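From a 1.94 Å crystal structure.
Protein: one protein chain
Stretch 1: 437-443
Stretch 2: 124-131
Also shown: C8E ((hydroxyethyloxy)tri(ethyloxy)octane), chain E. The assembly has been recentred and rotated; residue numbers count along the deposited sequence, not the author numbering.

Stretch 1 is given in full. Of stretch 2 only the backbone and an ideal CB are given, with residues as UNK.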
# COMPACT_ATOMS: atom_id res chain seq x y z
N LEU A 437 25.99 6.06 1.19
CA LEU A 437 25.74 7.00 2.28
C LEU A 437 24.47 7.79 2.01
O LEU A 437 24.20 8.16 0.87
CB LEU A 437 26.89 7.99 2.41
CG LEU A 437 28.27 7.34 2.64
CD1 LEU A 437 29.35 8.38 2.41
CD2 LEU A 437 28.39 6.75 4.03
N GLY A 438 23.75 8.10 3.07
CA GLY A 438 22.62 9.01 2.95
C GLY A 438 22.40 9.71 4.26
O GLY A 438 22.59 9.12 5.35
N LEU A 439 22.01 10.98 4.17
CA LEU A 439 21.77 11.82 5.33
C LEU A 439 20.63 12.77 4.98
O LEU A 439 20.66 13.40 3.95
CB LEU A 439 23.05 12.61 5.63
CG LEU A 439 23.08 13.50 6.85
CD1 LEU A 439 22.85 12.72 8.13
CD2 LEU A 439 24.43 14.20 6.89
N ARG A 440 19.65 12.90 5.87
CA ARG A 440 18.50 13.75 5.58
C ARG A 440 18.06 14.47 6.83
O ARG A 440 18.03 13.87 7.91
CB ARG A 440 17.34 12.91 5.01
CG ARG A 440 16.07 13.71 4.75
CD ARG A 440 15.13 12.97 3.81
NE ARG A 440 13.82 13.59 3.84
CZ ARG A 440 13.00 13.67 2.80
NH1 ARG A 440 13.32 13.11 1.65
NH2 ARG A 440 11.82 14.24 2.97
N TRP A 441 17.68 15.74 6.68
CA TRP A 441 17.13 16.51 7.76
C TRP A 441 15.72 16.94 7.39
O TRP A 441 15.50 17.51 6.30
CB TRP A 441 17.98 17.77 8.01
CG TRP A 441 17.33 18.70 8.99
CD1 TRP A 441 17.34 18.61 10.36
CD2 TRP A 441 16.51 19.85 8.68
NE1 TRP A 441 16.61 19.63 10.92
CE2 TRP A 441 16.09 20.41 9.91
CE3 TRP A 441 16.09 20.46 7.48
CZ2 TRP A 441 15.27 21.55 9.98
CZ3 TRP A 441 15.28 21.58 7.54
CH2 TRP A 441 14.89 22.12 8.79
N ASP A 442 14.77 16.63 8.26
CA ASP A 442 13.36 16.95 8.05
C ASP A 442 12.86 17.88 9.14
O ASP A 442 13.18 17.71 10.32
CB ASP A 442 12.48 15.68 8.07
CG ASP A 442 12.53 14.92 6.78
OD1 ASP A 442 11.79 15.28 5.86
OD2 ASP A 442 13.33 13.96 6.66
N LYS A 443 12.06 18.86 8.73
CA LYS A 443 11.23 19.60 9.66
C LYS A 443 9.78 19.29 9.36
O LYS A 443 9.36 19.30 8.19
CB LYS A 443 11.50 21.10 9.52
CG LYS A 443 10.59 21.96 10.38
CD LYS A 443 10.97 23.43 10.24
CE LYS A 443 10.07 24.31 11.10
NZ LYS A 443 10.25 25.74 10.76
N UNK A 124 13.70 3.48 5.83
CA UNK A 124 14.14 4.29 4.70
C UNK A 124 13.88 5.78 4.76
O UNK A 124 13.65 6.41 3.72
CB UNK A 124 13.47 3.75 3.43
N UNK A 125 13.94 6.38 5.94
CA UNK A 125 13.67 7.81 6.03
C UNK A 125 14.68 8.66 5.29
O UNK A 125 14.33 9.74 4.85
CB UNK A 125 13.63 8.24 7.50
N UNK A 126 15.93 8.21 5.11
CA UNK A 126 16.89 9.04 4.38
C UNK A 126 16.44 9.25 2.93
O UNK A 126 16.79 10.26 2.28
CB UNK A 126 18.28 8.40 4.41
N UNK A 127 15.67 8.29 2.41
CA UNK A 127 15.17 8.37 1.05
C UNK A 127 13.80 9.06 0.99
O UNK A 127 13.47 9.68 -0.01
CB UNK A 127 15.08 6.97 0.44
N UNK A 128 13.01 8.95 2.05
CA UNK A 128 11.62 9.39 2.00
C UNK A 128 11.13 10.36 3.06
O UNK A 128 10.01 10.87 2.96
CB UNK A 128 10.73 8.15 2.06
N UNK A 129 11.96 10.66 4.05
CA UNK A 129 11.53 11.49 5.16
C UNK A 129 10.71 10.75 6.21
O UNK A 129 10.93 9.57 6.49
CB UNK A 129 10.72 12.67 4.62
N UNK A 130 9.74 11.45 6.79
CA UNK A 130 8.94 10.88 7.85
C UNK A 130 8.32 9.56 7.41
O UNK A 130 7.88 9.42 6.28
CB UNK A 130 7.85 11.86 8.28
N UNK A 131 8.32 8.59 8.32
CA UNK A 131 7.74 7.31 8.05
C UNK A 131 8.76 6.34 7.48
O UNK A 131 9.94 6.37 7.84
CB UNK A 131 6.56 7.46 7.09
C1 C8E E . 21.81 17.11 4.81
C2 C8E E . 21.33 17.38 6.21
C3 C8E E . 22.49 17.78 7.10
C4 C8E E . 22.31 17.34 8.55
C5 C8E E . 21.79 18.48 9.43
C6 C8E E . 22.27 18.35 10.87
C7 C8E E . 21.63 19.41 11.76
C8 C8E E . 21.13 18.85 13.09
O9 C8E E . 19.75 19.17 13.27
C10 C8E E . 19.26 18.83 14.57
C11 C8E E . 18.01 17.96 14.46
O12 C8E E . 17.64 17.35 15.70
C13 C8E E . 18.71 16.72 16.41
C14 C8E E . 19.46 15.73 15.51
O15 C8E E . 20.67 15.30 16.13
C16 C8E E . 21.80 16.10 15.80
C17 C8E E . 22.82 15.25 15.06
O18 C8E E . 23.65 16.10 14.25
C19 C8E E . 24.09 15.41 13.09
C20 C8E E . 25.05 16.29 12.30
O21 C8E E . 25.19 15.75 10.98

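Stretch 1 is a strand. Gly-438, Arg-440 and Asp-442 face stretch 2, while the Leu-439 CA-to-CB bond points away from it. Arg-440 and Asp-442 are joined by a salt bridge, with Arg-440 NE 2.9 Å from Asp-442 OD2, so much of their charge is already paired.

Position 124 lies just before a short helix, and its CB is out of reach of stretch 1. The strand sets no demand, and many residues would suit. It is Ala-124.

Position 125 is helical. Its CB points sideways, with no atom of stretch 1 within 5.5 Å, so stretch 1 sets no close limit, and small, polar or larger residues could suit. It is Ser-125. Its OG lies 2.8 Å from the O of position 129. Ser-125 O packs against Arg-440 CD at 3.5 Å.

Position 126 comes closest to the strand backbone, its CA 5.1 Å from the CA of Arg-440. The ideal CB points sideways, 4.3 Å from Gly-438 C and 4.6 Å from Arg-440 CB. Gly-438 has no side chain, which leaves room here. A small apolar residue fits, though glycine or serine could also be accommodated. It is Ala-126, whose CB makes the contact with Gly-438. A water donates to Ala-126 O at 2.7 Å and accepts from Arg-440 NH1 at 3.0 Å, linking helix and strand.

Position 127 is helical and its CB points away, so the strand would allow a long side chain. It is Met-127, whose side chain comes no nearer than 6.5 Å to stretch 1. Its carbonyl receives a weak bond from the same water.

Position 128 also points away, and stretch 1 would permit many residues. It is Gly-128. Its C lies over one face of the Arg-440 guanidinium, 3.8 Å from NH1.

Position 129 is the most restricted. Its phi is 79° and its psi -145°, so a CB would jam against the preceding carbonyl O. The ideal CB would also lie 2.5 Å from Arg-440 NH2, a clash, and 3.1 Å from Asp-442 OD1. Glycine is called for on both counts. It is Gly-129. Its CA sits over the guanidinium face, 3.4 Å from Arg-440 NE, and equally 3.4 Å from Asp-442 OD2.

Position 130 points sideways, with its CB free of stretch 1, so several residues would do. It is Ala-130. A water accepts from Ala-130 N at 3.0 Å and donates to Asp-442 OD1 at 3.2 Å.

Position 131 is out of reach, but its phi of 91° and psi of -143° again call for glycine. It is Gly-131.

Stretch 2, residues 124-131: ASAMGGAG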
# COMPACT_ATOMS: atom_id res chain seq x y z
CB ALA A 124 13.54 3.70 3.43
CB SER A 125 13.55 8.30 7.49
OG SER A 125 12.40 7.76 8.12
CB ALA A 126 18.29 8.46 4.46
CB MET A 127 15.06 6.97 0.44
CG MET A 127 16.40 6.29 0.34
SD MET A 127 16.31 4.78 -0.62
CE MET A 127 16.16 5.45 -2.26
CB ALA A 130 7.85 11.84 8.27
O HOH W 1 15.72 11.88 0.45
O HOH W 2 8.77 14.11 5.85
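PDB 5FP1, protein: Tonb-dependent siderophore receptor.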